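PDB 4P8B: TRAP-type transporter, periplasmic component from Cupriavidus necator, which binds (S)-2-acetolactate and probably delivers it to a TRAP transporter as its periplasmic solute-binding component. Local coordinates for residues A[145-153]-A[269-280]; A[156-164]-A[229-237]. All coordinates share one frame; numbering follows the deposited sequence.

Interaction 1: residues A[145-153]-A[269-280]; sequences VPLAWGENG and VDAGKQEIALAR
Val269 opens the contact by laying its CG2 methyl near Leu147 O, while Ala148 CB packs against its backbone N. This is helix-on-sheet packing in a periplasmic binding protein: the 269-279 part of helix 258-279 runs nearly parallel to residues 145-153 of strand 144-154, an outermost strand of the five-stranded sheet, the axes of these segments 16° apart and 6.7 Å at closest approach. One turn on, Gly272 lets the backbones close in; its CA lies 3.5 Å from Trp149 O in a CA-H...O contact, and the CA atoms of Gly150 and Gly272 are 4.6 Å apart. Glu275 points toward the strand, and its chain, bent at chi2, turns the carboxylate onto the backbone of Glu151. Glu275 OE1 accepts Glu151 N at 2.8 Å, from the syn side and a little out of the carboxylate plane. Ile276 fills the neighbouring position, CG1 resting on Gly150 CA and on Glu151 CB, CD1 reaching Trp149 O. Ala279 then presses its CB on Glu151 O, and its carbonyl is joined by one water to Glu151 OE2 and by another to Asn152 O. Asn152 turns its CB away from the helix; its ND2 bonds Asp242 and, weakly, the bound acetolactate. Arg280, extended from CG to NE, grips the buried carboxylate of Glu151 side-on, and Asp124 is a second acidic partner of its NH2. The two flat groups are turned 38° apart: Arg280 NH2 meets the syn lone pair of Glu151 OE1 at 2.8 Å, whereas the straighter bond runs from Arg280 NE to Glu151 OE2, 2.9 Å long with 174° at the hydrogen.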
ATOM      1  N   VAL A 145      12.087 -12.853  -3.536  1.00 20.72           N
ATOM      2  CA  VAL A 145      11.635 -13.214  -4.872  1.00 21.03           C
ATOM      3  C   VAL A 145      10.226 -12.682  -5.092  1.00 15.25           C
ATOM      4  O   VAL A 145       9.268 -13.163  -4.457  1.00 16.81           O
ATOM      5  CB  VAL A 145      11.640 -14.733  -5.058  1.00 19.86           C
ATOM      6  CG1 VAL A 145      11.192 -15.105  -6.471  1.00 23.92           C
ATOM      7  CG2 VAL A 145      13.035 -15.314  -4.774  1.00 22.05           C
ATOM      8  N   PRO A 146      10.080 -11.675  -5.969  1.00 15.68           N
ATOM      9  CA  PRO A 146       8.754 -11.121  -6.245  1.00 13.71           C
ATOM     10  C   PRO A 146       8.004 -11.906  -7.299  1.00 14.39           C
ATOM     11  O   PRO A 146       8.618 -12.303  -8.310  1.00 16.43           O
ATOM     12  CB  PRO A 146       9.071  -9.724  -6.762  1.00 15.29           C
ATOM     13  CG  PRO A 146      10.351  -9.917  -7.522  1.00 17.57           C
ATOM     14  CD  PRO A 146      11.121 -10.998  -6.764  1.00 18.35           C
ATOM     15  N   LEU A 147       6.714 -12.130  -7.096  1.00 13.49           N
ATOM     16  CA  LEU A 147       5.932 -13.005  -7.956  1.00 13.12           C
ATOM     17  C   LEU A 147       4.716 -12.349  -8.612  1.00 12.78           C
ATOM     18  O   LEU A 147       4.275 -12.792  -9.665  1.00 15.36           O
ATOM     19  CB  LEU A 147       5.452 -14.209  -7.156  1.00 14.80           C
ATOM     20  CG  LEU A 147       6.564 -15.091  -6.574  1.00 16.21           C
ATOM     21  CD1 LEU A 147       5.956 -16.220  -5.750  1.00 18.57           C
ATOM     22  CD2 LEU A 147       7.503 -15.661  -7.646  1.00 18.63           C
ATOM     23  N   ALA A 148       4.119 -11.359  -7.951  1.00 11.87           N
ATOM     24  CA  ALA A 148       2.915 -10.733  -8.475  1.00 13.06           C
ATOM     25  C   ALA A 148       2.630  -9.441  -7.759  1.00  9.72           C
ATOM     26  O   ALA A 148       3.168  -9.174  -6.686  1.00 10.07           O
ATOM     27  CB  ALA A 148       1.729 -11.661  -8.313  1.00 12.16           C
ATOM     28  N   TRP A 149       1.767  -8.645  -8.383  1.00  9.82           N
ATOM     29  CA  TRP A 149       1.270  -7.399  -7.827  1.00  9.07           C
ATOM     30  C   TRP A 149      -0.166  -7.531  -7.356  1.00  8.52           C
ATOM     31  O   TRP A 149      -1.004  -8.169  -8.003  1.00  9.81           O
ATOM     32  CB  TRP A 149       1.299  -6.283  -8.885  1.00 10.78           C
ATOM     33  CG  TRP A 149       2.661  -5.903  -9.391  1.00  8.96           C
ATOM     34  CD1 TRP A 149       3.314  -6.431 -10.468  1.00 13.03           C
ATOM     35  CD2 TRP A 149       3.538  -4.933  -8.826  1.00  9.73           C
ATOM     36  NE1 TRP A 149       4.538  -5.843 -10.598  1.00 11.11           N
ATOM     37  CE2 TRP A 149       4.705  -4.913  -9.618  1.00  9.80           C
ATOM     38  CE3 TRP A 149       3.444  -4.061  -7.729  1.00  8.70           C
ATOM     39  CZ2 TRP A 149       5.780  -4.066  -9.338  1.00 12.16           C
ATOM     40  CZ3 TRP A 149       4.501  -3.213  -7.474  1.00  8.96           C
ATOM     41  CH2 TRP A 149       5.663  -3.229  -8.271  1.00 11.24           C
ATOM     42  N   GLY A 150      -0.434  -6.881  -6.230  1.00  8.38           N
ATOM     43  CA  GLY A 150      -1.784  -6.607  -5.753  1.00  9.26           C
ATOM     44  C   GLY A 150      -1.938  -5.117  -5.548  1.00  7.26           C
ATOM     45  O   GLY A 150      -1.205  -4.306  -6.102  1.00  8.05           O
ATOM     46  N   GLU A 151      -2.906  -4.756  -4.715  1.00  7.90           N
ATOM     47  CA  GLU A 151      -3.228  -3.347  -4.488  1.00  7.39           C
ATOM     48  C   GLU A 151      -3.811  -3.084  -3.120  1.00  7.51           C
ATOM     49  O   GLU A 151      -4.695  -3.795  -2.657  1.00  8.15           O
ATOM     50  CB  GLU A 151      -4.222  -2.886  -5.544  1.00  8.65           C
ATOM     51  CG  GLU A 151      -4.541  -1.385  -5.505  1.00  8.42           C
ATOM     52  CD  GLU A 151      -5.013  -0.909  -6.845  1.00  9.22           C
ATOM     53  OE1 GLU A 151      -4.282  -1.167  -7.810  1.00 10.46           O
ATOM     54  OE2 GLU A 151      -6.124  -0.350  -6.952  1.00 10.74           O
ATOM     55  N   ASN A 152      -3.315  -2.035  -2.465  1.00  7.42           N
ATOM     56  CA  ASN A 152      -4.005  -1.458  -1.311  1.00  6.35           C
ATOM     57  C   ASN A 152      -4.914  -0.367  -1.877  1.00  7.59           C
ATOM     58  O   ASN A 152      -6.134  -0.519  -1.847  1.00  8.29           O
ATOM     59  CB  ASN A 152      -2.990  -0.959  -0.292  1.00  7.03           C
ATOM     60  CG  ASN A 152      -3.496  -1.049   1.152  1.00  7.11           C
ATOM     61  OD1 ASN A 152      -4.507  -1.698   1.449  1.00  8.13           O
ATOM     62  ND2 ASN A 152      -2.773  -0.417   2.042  1.00  7.92           N
ATOM     63  N   GLY A 153      -4.333   0.682  -2.445  1.00  7.04           N
ATOM     64  CA  GLY A 153      -5.079   1.626  -3.247  1.00  7.80           C
ATOM     65  C   GLY A 153      -4.693   3.052  -3.028  1.00  6.35           C
ATOM     66  O   GLY A 153      -3.722   3.365  -2.369  1.00  6.64           O
ATOM     67  N   VAL A 269      -0.020 -14.886  -9.036  1.00 15.81           N
ATOM     68  CA  VAL A 269      -0.575 -14.104 -10.140  1.00 15.38           C
ATOM     69  C   VAL A 269      -2.106 -14.121 -10.121  1.00 15.21           C
ATOM     70  O   VAL A 269      -2.747 -13.075 -10.246  1.00 14.33           O
ATOM     71  CB  VAL A 269      -0.029 -14.637 -11.480  1.00 19.42           C
ATOM     72  CG1 VAL A 269      -0.809 -14.063 -12.680  1.00 18.63           C
ATOM     73  CG2 VAL A 269       1.456 -14.312 -11.571  1.00 19.77           C
ATOM     74  N   ASP A 270      -2.685 -15.307  -9.925  1.00 16.24           N
ATOM     75  CA  ASP A 270      -4.140 -15.462  -9.840  1.00 16.80           C
ATOM     76  C   ASP A 270      -4.717 -14.725  -8.634  1.00 15.32           C
ATOM     77  O   ASP A 270      -5.726 -14.013  -8.735  1.00 15.39           O
ATOM     78  CB  ASP A 270      -4.530 -16.943  -9.758  1.00 17.92           C
ATOM     79  CG  ASP A 270      -4.229 -17.700 -11.030  1.00 22.32           C
ATOM     80  OD1 ASP A 270      -3.950 -17.047 -12.056  1.00 21.03           O
ATOM     81  OD2 ASP A 270      -4.265 -18.957 -11.000  1.00 20.60           O
ATOM     82  N   ALA A 271      -4.059 -14.877  -7.493  1.00 15.18           N
ATOM     83  CA  ALA A 271      -4.501 -14.180  -6.282  1.00 14.19           C
ATOM     84  C   ALA A 271      -4.416 -12.665  -6.434  1.00 12.85           C
ATOM     85  O   ALA A 271      -5.299 -11.938  -5.975  1.00 12.23           O
ATOM     86  CB  ALA A 271      -3.686 -14.623  -5.111  1.00 14.35           C
ATOM     87  N   GLY A 272      -3.348 -12.184  -7.064  1.00 13.75           N
ATOM     88  CA  GLY A 272      -3.155 -10.759  -7.244  1.00 11.75           C
ATOM     89  C   GLY A 272      -4.241 -10.142  -8.105  1.00 11.34           C
ATOM     90  O   GLY A 272      -4.762  -9.068  -7.782  1.00 11.80           O
ATOM     91  N   LYS A 273      -4.614 -10.816  -9.185  1.00 13.17           N
ATOM     92  CA  LYS A 273      -5.673 -10.293 -10.041  1.00 13.70           C
ATOM     93  C   LYS A 273      -6.989 -10.235  -9.291  1.00 12.70           C
ATOM     94  O   LYS A 273      -7.709  -9.233  -9.379  1.00 12.85           O
ATOM     95  CB  LYS A 273      -5.849 -11.125 -11.314  1.00 20.38           C
ATOM     96  CG  LYS A 273      -4.808 -10.882 -12.382  1.00 26.74           C
ATOM     97  CD  LYS A 273      -5.152 -11.613 -13.673  1.00 25.33           C
ATOM     98  CE  LYS A 273      -5.041 -13.119 -13.507  1.00 33.51           C
ATOM     99  NZ  LYS A 273      -4.833 -13.789 -14.821  1.00 36.84           N
ATOM    100  N   GLN A 274      -7.321 -11.304  -8.578  1.00 13.69           N
ATOM    101  CA  GLN A 274      -8.538 -11.304  -7.768  1.00 15.41           C
ATOM    102  C   GLN A 274      -8.492 -10.206  -6.727  1.00 13.20           C
ATOM    103  O   GLN A 274      -9.485  -9.499  -6.494  1.00 13.38           O
ATOM    104  CB  GLN A 274      -8.724 -12.655  -7.089  1.00 15.31           C
ATOM    105  CG  GLN A 274      -9.137 -13.756  -8.045  1.00 18.66           C
ATOM    106  CD  GLN A 274      -9.450 -15.043  -7.328  1.00 21.03           C
ATOM    107  OE1 GLN A 274     -10.167 -15.043  -6.328  1.00 22.69           O
ATOM    108  NE2 GLN A 274      -8.876 -16.141  -7.803  1.00 25.47           N
ATOM    109  N   GLU A 275      -7.335 -10.024  -6.096  1.00 12.44           N
ATOM    110  CA  GLU A 275      -7.233  -9.058  -5.007  1.00 11.02           C
ATOM    111  C   GLU A 275      -7.350  -7.617  -5.484  1.00  9.94           C
ATOM    112  O   GLU A 275      -7.920  -6.794  -4.791  1.00 10.33           O
ATOM    113  CB  GLU A 275      -5.946  -9.264  -4.199  1.00 10.74           C
ATOM    114  CG  GLU A 275      -5.932  -8.461  -2.912  1.00 11.01           C
ATOM    115  CD  GLU A 275      -5.424  -7.061  -3.123  1.00  8.93           C
ATOM    116  OE1 GLU A 275      -4.731  -6.793  -4.121  1.00  9.91           O
ATOM    117  OE2 GLU A 275      -5.730  -6.179  -2.266  1.00  8.86           O
ATOM    118  N   ILE A 276      -6.806  -7.306  -6.654  1.00  9.82           N
ATOM    119  CA  ILE A 276      -6.981  -5.978  -7.199  1.00  9.14           C
ATOM    120  C   ILE A 276      -8.453  -5.674  -7.479  1.00 11.11           C
ATOM    121  O   ILE A 276      -8.930  -4.575  -7.188  1.00 10.59           O
ATOM    122  CB  ILE A 276      -6.108  -5.755  -8.442  1.00 10.17           C
ATOM    123  CG1 ILE A 276      -4.632  -5.827  -8.033  1.00 10.13           C
ATOM    124  CG2 ILE A 276      -6.435  -4.407  -9.070  1.00 11.53           C
ATOM    125  CD1 ILE A 276      -3.642  -5.620  -9.173  1.00 13.47           C
ATOM    126  N   ALA A 277      -9.185  -6.645  -8.022  1.00 12.11           N
ATOM    127  CA  ALA A 277     -10.623  -6.474  -8.206  1.00 11.51           C
ATOM    128  C   ALA A 277     -11.326  -6.182  -6.893  1.00 10.96           C
ATOM    129  O   ALA A 277     -12.204  -5.306  -6.849  1.00 12.35           O
ATOM    130  CB  ALA A 277     -11.236  -7.684  -8.885  1.00 14.49           C
ATOM    131  N   LEU A 278     -10.963  -6.887  -5.826  1.00 11.61           N
ATOM    132  CA  LEU A 278     -11.538  -6.614  -4.513  1.00 10.49           C
ATOM    133  C   LEU A 278     -11.184  -5.204  -4.048  1.00 11.44           C
ATOM    134  O   LEU A 278     -12.033  -4.485  -3.498  1.00 11.26           O
ATOM    135  CB  LEU A 278     -11.064  -7.625  -3.468  1.00 12.50           C
ATOM    136  CG  LEU A 278     -11.512  -9.076  -3.620  1.00 15.69           C
ATOM    137  CD1 LEU A 278     -10.788  -9.974  -2.619  1.00 16.51           C
ATOM    138  CD2 LEU A 278     -13.012  -9.214  -3.438  1.00 17.59           C
ATOM    139  N   ALA A 279      -9.950  -4.775  -4.268  1.00  9.94           N
ATOM    140  CA  ALA A 279      -9.470  -3.493  -3.791  1.00  9.17           C
ATOM    141  C   ALA A 279     -10.066  -2.339  -4.570  1.00  8.47           C
ATOM    142  O   ALA A 279     -10.062  -1.220  -4.072  1.00  9.88           O
ATOM    143  CB  ALA A 279      -7.928  -3.433  -3.870  1.00 10.14           C
ATOM    144  N   ARG A 280     -10.615  -2.614  -5.749  1.00 12.64           N
ATOM    145  CA  ARG A 280     -11.164  -1.533  -6.577  1.00 13.30           C
ATOM    146  C   ARG A 280     -12.685  -1.510  -6.585  1.00 14.20           C
ATOM    147  O   ARG A 280     -13.280  -0.719  -7.318  1.00 15.05           O
ATOM    148  CB  ARG A 280     -10.631  -1.624  -8.004  1.00 14.33           C
ATOM    149  CG  ARG A 280      -9.157  -1.318  -8.079  1.00 13.62           C
ATOM    150  CD  ARG A 280      -8.666  -1.254  -9.496  1.00 14.82           C
ATOM    151  NE  ARG A 280      -7.228  -1.004  -9.504  1.00 14.23           N
ATOM    152  CZ  ARG A 280      -6.457  -0.996 -10.582  1.00 15.17           C
ATOM    153  NH1 ARG A 280      -6.968  -1.183 -11.790  1.00 16.79           N
ATOM    154  NH2 ARG A 280      -5.163  -0.771 -10.440  1.00 15.17           N
TER
HETATM  155  O   HOH W   1      -7.731   0.320  -4.918  1.00 11.04           O
HETATM  156  O   HOH W   2      -8.946   0.072  -1.820  1.00 10.74           O

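Interaction 2: residues A[156-164]-A[229-237]; sequences EVSNSKREI and VGQKFVTTW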
ATOM      1  N   GLU A 156      -6.584   8.094   0.731  1.00  5.79           N
ATOM      2  CA  GLU A 156      -7.380   9.301   0.926  1.00  6.70           C
ATOM      3  C   GLU A 156      -7.224   9.788   2.363  1.00  6.15           C
ATOM      4  O   GLU A 156      -7.220   8.979   3.302  1.00  6.65           O
ATOM      5  CB  GLU A 156      -8.843   9.030   0.563  1.00  7.22           C
ATOM      6  CG  GLU A 156      -9.050   8.266  -0.754  1.00  8.60           C
ATOM      7  CD  GLU A 156      -8.455   8.938  -1.979  1.00  8.05           C
ATOM      8  OE1 GLU A 156      -7.817   9.996  -1.879  1.00  8.61           O
ATOM      9  OE2 GLU A 156      -8.626   8.363  -3.087  1.00 10.23           O
ATOM     10  N   VAL A 157      -7.077  11.086   2.539  1.00  7.61           N
ATOM     11  CA  VAL A 157      -6.849  11.674   3.858  1.00  8.51           C
ATOM     12  C   VAL A 157      -8.153  11.908   4.621  1.00  7.05           C
ATOM     13  O   VAL A 157      -9.128  12.438   4.074  1.00  7.94           O
ATOM     14  CB  VAL A 157      -5.986  12.967   3.741  1.00  7.48           C
ATOM     15  CG1 VAL A 157      -6.685  14.065   2.901  1.00  9.10           C
ATOM     16  CG2 VAL A 157      -5.623  13.514   5.110  1.00  8.93           C
ATOM     17  N   SER A 158      -8.185  11.459   5.869  1.00  6.90           N
ATOM     18  CA  SER A 158      -9.331  11.657   6.737  1.00  7.40           C
ATOM     19  C   SER A 158      -8.898  12.360   8.000  1.00  7.99           C
ATOM     20  O   SER A 158      -7.741  12.325   8.392  1.00  9.28           O
ATOM     21  CB  SER A 158      -9.999  10.338   7.102  1.00  7.91           C
ATOM     22  OG  SER A 158      -9.200   9.545   7.983  1.00  8.63           O
ATOM     23  N   ASN A 159      -9.861  12.985   8.660  1.00  8.72           N
ATOM     24  CA  ASN A 159      -9.624  13.566   9.971  1.00  9.09           C
ATOM     25  C   ASN A 159     -10.940  13.816  10.701  1.00  9.86           C
ATOM     26  O   ASN A 159     -12.015  13.632  10.111  1.00  9.97           O
ATOM     27  CB  ASN A 159      -8.797  14.857   9.866  1.00 11.19           C
ATOM     28  CG  ASN A 159      -9.603  16.054   9.430  1.00 10.23           C
ATOM     29  OD1 ASN A 159      -9.943  16.911  10.243  1.00 11.84           O
ATOM     30  ND2 ASN A 159      -9.875  16.152   8.132  1.00 10.66           N
ATOM     31  N   SER A 160     -10.842  14.192  11.972  1.00 10.58           N
ATOM     32  CA  SER A 160     -12.022  14.391  12.806  1.00 11.79           C
ATOM     33  C   SER A 160     -12.453  15.860  12.934  1.00 13.28           C
ATOM     34  O   SER A 160     -13.512  16.145  13.516  1.00 14.54           O
ATOM     35  CB  SER A 160     -11.769  13.866  14.206  1.00 12.81           C
ATOM     36  OG  SER A 160     -10.817  14.687  14.851  1.00 17.28           O
ATOM     37  N   LYS A 161     -11.642  16.783  12.413  1.00 12.66           N
ATOM     38  CA  LYS A 161     -11.835  18.206  12.701  1.00 14.59           C
ATOM     39  C   LYS A 161     -12.530  19.012  11.638  1.00 13.94           C
ATOM     40  O   LYS A 161     -13.423  19.793  11.966  1.00 15.82           O
ATOM     41  CB  LYS A 161     -10.495  18.873  13.009  1.00 16.81           C
ATOM     42  CG  LYS A 161      -9.913  18.415  14.345  1.00 24.11           C
ATOM     43  CD  LYS A 161      -8.763  19.294  14.784  1.00 26.58           C
ATOM     44  CE  LYS A 161      -8.345  18.984  16.217  1.00 34.67           C
ATOM     45  NZ  LYS A 161      -7.158  19.791  16.619  1.00 42.09           N
ATOM     46  N   ARG A 162     -12.092  18.908  10.393  1.00 12.86           N
ATOM     47  CA  ARG A 162     -12.599  19.819   9.367  1.00 13.26           C
ATOM     48  C   ARG A 162     -12.365  19.298   7.974  1.00 12.17           C
ATOM     49  O   ARG A 162     -11.525  18.440   7.722  1.00 11.14           O
ATOM     50  CB  ARG A 162     -11.938  21.203   9.505  1.00 14.54           C
ATOM     51  CG  ARG A 162     -10.420  21.170   9.358  1.00 16.83           C
ATOM     52  CD  ARG A 162      -9.821  22.573   9.495  1.00 22.11           C
ATOM     53  NE  ARG A 162      -8.359  22.585   9.508  1.00 31.97           N
ATOM     54  CZ  ARG A 162      -7.595  22.348  10.575  1.00 33.72           C
ATOM     55  NH1 ARG A 162      -8.138  22.059  11.756  1.00 38.24           N
ATOM     56  NH2 ARG A 162      -6.273  22.390  10.462  1.00 29.30           N
ATOM     57  N   GLU A 163     -13.108  19.862   7.039  1.00 12.66           N
ATOM     58  CA  GLU A 163     -12.937  19.545   5.633  1.00 12.09           C
ATOM     59  C   GLU A 163     -11.582  20.014   5.108  1.00 11.86           C
ATOM     60  O   GLU A 163     -11.142  21.116   5.434  1.00 13.22           O
ATOM     61  CB  GLU A 163     -14.060  20.216   4.858  1.00 14.07           C
ATOM     62  CG  GLU A 163     -13.980  19.970   3.384  1.00 17.32           C
ATOM     63  CD  GLU A 163     -15.128  20.591   2.615  1.00 15.09           C
ATOM     64  OE1 GLU A 163     -15.596  21.694   2.994  1.00 19.08           O
ATOM     65  OE2 GLU A 163     -15.585  19.982   1.627  1.00 17.60           O
ATOM     66  N   ILE A 164     -10.928  19.174   4.313  1.00 11.03           N
ATOM     67  CA  ILE A 164      -9.675  19.531   3.653  1.00 11.06           C
ATOM     68  C   ILE A 164      -9.916  19.783   2.163  1.00 11.57           C
ATOM     69  O   ILE A 164     -10.297  18.881   1.401  1.00 11.86           O
ATOM     70  CB  ILE A 164      -8.625  18.421   3.823  1.00 10.13           C
ATOM     71  CG1 ILE A 164      -8.307  18.202   5.295  1.00 11.82           C
ATOM     72  CG2 ILE A 164      -7.373  18.739   3.020  1.00 11.70           C
ATOM     73  CD1 ILE A 164      -7.269  17.099   5.535  1.00 14.53           C
ATOM     74  N   VAL A 229     -13.821   5.731  14.763  1.00 12.96           N
ATOM     75  CA  VAL A 229     -12.714   6.310  15.528  1.00 12.72           C
ATOM     76  C   VAL A 229     -12.393   7.710  14.996  1.00 13.49           C
ATOM     77  O   VAL A 229     -11.236   8.068  14.750  1.00 13.47           O
ATOM     78  CB  VAL A 229     -11.476   5.387  15.584  1.00 12.83           C
ATOM     79  CG1 VAL A 229     -11.766   4.182  16.502  1.00 15.53           C
ATOM     80  CG2 VAL A 229     -11.056   4.926  14.211  1.00 13.17           C
ATOM     81  N   GLY A 230     -13.462   8.478  14.822  1.00 13.79           N
ATOM     82  CA  GLY A 230     -13.380   9.905  14.579  1.00 12.97           C
ATOM     83  C   GLY A 230     -13.185  10.355  13.161  1.00 12.43           C
ATOM     84  O   GLY A 230     -13.153  11.558  12.930  1.00 13.73           O
ATOM     85  N   GLN A 231     -13.090   9.445  12.210  1.00 11.24           N
ATOM     86  CA  GLN A 231     -12.704   9.837  10.862  1.00 10.94           C
ATOM     87  C   GLN A 231     -13.960  10.177  10.071  1.00 10.62           C
ATOM     88  O   GLN A 231     -14.466   9.365   9.294  1.00 12.50           O
ATOM     89  CB  GLN A 231     -11.876   8.744  10.210  1.00 10.75           C
ATOM     90  CG  GLN A 231     -10.640   8.392  11.022  1.00 10.50           C
ATOM     91  CD  GLN A 231      -9.844   9.606  11.416  1.00 10.05           C
ATOM     92  OE1 GLN A 231      -9.316  10.301  10.553  1.00  9.36           O
ATOM     93  NE2 GLN A 231      -9.750   9.881  12.697  1.00 11.54           N
ATOM     94  N   LYS A 232     -14.406  11.418  10.235  1.00 11.04           N
ATOM     95  CA  LYS A 232     -15.709  11.848   9.717  1.00 12.58           C
ATOM     96  C   LYS A 232     -15.624  12.804   8.543  1.00 11.31           C
ATOM     97  O   LYS A 232     -16.655  13.160   7.973  1.00 12.33           O
ATOM     98  CB  LYS A 232     -16.553  12.404  10.864  1.00 15.67           C
ATOM     99  CG  LYS A 232     -16.920  11.259  11.842  1.00 21.79           C
ATOM    100  CD  LYS A 232     -17.539  11.721  13.135  1.00 25.01           C
ATOM    101  CE  LYS A 232     -17.725  10.556  14.095  1.00 26.68           C
ATOM    102  NZ  LYS A 232     -18.433   9.407  13.453  1.00 24.12           N
ATOM    103  N   PHE A 233     -14.403  13.209   8.205  1.00  9.88           N
ATOM    104  CA  PHE A 233     -14.114  14.012   7.011  1.00  9.15           C
ATOM    105  C   PHE A 233     -13.113  13.223   6.192  1.00  8.87           C
ATOM    106  O   PHE A 233     -12.137  12.699   6.744  1.00  8.63           O
ATOM    107  CB  PHE A 233     -13.477  15.331   7.410  1.00 10.12           C
ATOM    108  CG  PHE A 233     -14.383  16.227   8.196  1.00 11.31           C
ATOM    109  CD1 PHE A 233     -15.215  17.134   7.566  1.00 11.57           C
ATOM    110  CD2 PHE A 233     -14.414  16.156   9.587  1.00 12.20           C
ATOM    111  CE1 PHE A 233     -16.045  17.966   8.299  1.00 13.97           C
ATOM    112  CE2 PHE A 233     -15.257  16.974  10.322  1.00 15.19           C
ATOM    113  CZ  PHE A 233     -16.063  17.897   9.672  1.00 13.34           C
ATOM    114  N   VAL A 234     -13.356  13.102   4.889  1.00  8.98           N
ATOM    115  CA  VAL A 234     -12.426  12.483   3.959  1.00  7.57           C
ATOM    116  C   VAL A 234     -12.310  13.354   2.720  1.00  9.38           C
ATOM    117  O   VAL A 234     -13.308  13.854   2.232  1.00  9.17           O
ATOM    118  CB  VAL A 234     -12.952  11.099   3.498  1.00  8.89           C
ATOM    119  CG1 VAL A 234     -12.141  10.564   2.316  1.00 11.73           C
ATOM    120  CG2 VAL A 234     -12.948  10.113   4.637  1.00 10.03           C
ATOM    121  N   THR A 235     -11.087  13.507   2.205  1.00  7.59           N
ATOM    122  CA  THR A 235     -10.882  14.124   0.890  1.00  8.13           C
ATOM    123  C   THR A 235     -10.225  13.129  -0.028  1.00  7.58           C
ATOM    124  O   THR A 235      -9.187  12.568   0.294  1.00  8.41           O
ATOM    125  CB  THR A 235     -10.039  15.378   1.004  1.00  7.66           C
ATOM    126  OG1 THR A 235     -10.774  16.319   1.770  1.00  9.54           O
ATOM    127  CG2 THR A 235      -9.745  16.000  -0.382  1.00  8.96           C
ATOM    128  N   THR A 236     -10.867  12.900  -1.173  1.00  8.04           N
ATOM    129  CA  THR A 236     -10.396  11.877  -2.085  1.00  8.58           C
ATOM    130  C   THR A 236      -9.321  12.424  -3.030  1.00  9.60           C
ATOM    131  O   THR A 236      -9.447  12.332  -4.261  1.00 12.37           O
ATOM    132  CB  THR A 236     -11.554  11.313  -2.891  1.00 10.50           C
ATOM    133  OG1 THR A 236     -12.209  12.387  -3.576  1.00 12.34           O
ATOM    134  CG2 THR A 236     -12.547  10.569  -1.976  1.00 11.90           C
ATOM    135  N   TRP A 237      -8.276  12.996  -2.461  1.00  7.57           N
ATOM    136  CA  TRP A 237      -7.214  13.643  -3.236  1.00  7.51           C
ATOM    137  C   TRP A 237      -6.320  12.703  -4.034  1.00  7.64           C
ATOM    138  O   TRP A 237      -5.612  13.167  -4.920  1.00  8.19           O
ATOM    139  CB  TRP A 237      -6.371  14.490  -2.315  1.00  7.63           C
ATOM    140  CG  TRP A 237      -5.586  13.773  -1.236  1.00  6.13           C
ATOM    141  CD1 TRP A 237      -5.676  12.458  -0.843  1.00  7.42           C
ATOM    142  CD2 TRP A 237      -4.586  14.363  -0.410  1.00  5.80           C
ATOM    143  NE1 TRP A 237      -4.804  12.223   0.187  1.00  7.27           N
ATOM    144  CE2 TRP A 237      -4.111  13.367   0.466  1.00  7.11           C
ATOM    145  CE3 TRP A 237      -4.057  15.660  -0.312  1.00  9.28           C
ATOM    146  CZ2 TRP A 237      -3.110  13.619   1.388  1.00  7.75           C
ATOM    147  CZ3 TRP A 237      -3.072  15.903   0.602  1.00  9.77           C
ATOM    148  CH2 TRP A 237      -2.610  14.888   1.454  1.00 10.32           C
TER
HETATM  149  O   HOH W   3      -9.852  14.882   5.558  1.00  9.11           O
HETATM  150  O   HOH W   4     -11.920  16.395   4.188  1.00  8.80           O
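Strands 156-159 and 233-235 pair antiparallel, their axes 4.7 Å apart at closest approach: Val157 and Asn159 form hydrogen-bonded pairs with Thr235 and Phe233, and Ser158 with Val234 is the non-hydrogen-bonded pair between them. The Thr235 N to Val157 O bond is 2.9 Å and the return bond from Val157 N is weak. At the other end Asn159 O accepts from both Phe233 N and Lys232 N, which defines a classic beta bulge. On the face carrying Ser158, Ser158 OG donates to an in-plane lone pair of Gln231 OE1 at 2.7 Å. The Gln231 amide is held at its other end too, since NE2 donates to Val229 O, and Ser158 OG has a further partner in Gln214. Both strands lie inside a mixed four-stranded sheet, flanked by 213-216 and 300-302, in the part of the binding-protein fold entered directly after strand 144-154. On the opposite face the chain leaves the sheet through an Asx turn. Asn159 OD1 takes Lys161 N and Arg162 N, while its ND2 returns a bond to Arg162 O, fixing the amide's rotation and folding 160-164 back over Phe233. The phenyl ring consequently has Arg162 C over one face, 3.6 Å above its plane and offset toward the rim, and Asn159 O at its edge; the side-chain amide of Asn159 lies 17° from the ring plane. Further along, Thr235 OG1 donates to Ile164 O at 2.6 Å, and a water links the same hydroxyl to Ile164 N. With chi1 of 62°, between the backbone N and carbonyl carbon, Val157 CG1 sits over the indole of Trp237 in a CH-pi contact, 3.8 Å from the five-membered-ring centroid. Trp237 NE1 donates to Arg155 O.

In the fold
Strand 144-154 runs almost directly into strand 156-159, yet the two contacts have centres about 27 Å apart, on opposite sides of the chain's centre, and belong to different sheets. Interaction 1 is the more buried: it sets a helix on an outermost strand, and its cross-links are a carboxylate-guanidinium salt bridge, an acid side chain on the strand backbone and two bridging waters. Interaction 2, only partly buried, joins neighbouring strands within a sheet through backbone ladder bonds, amide and hydroxyl groups and two aromatic rings; its buried surface is larger, 782 against 434 Å². Interaction 1 includes the ligand-binding Asn152, whereas in interaction 2 the side chain of Ser158 is about 10 Å from the acetolactate.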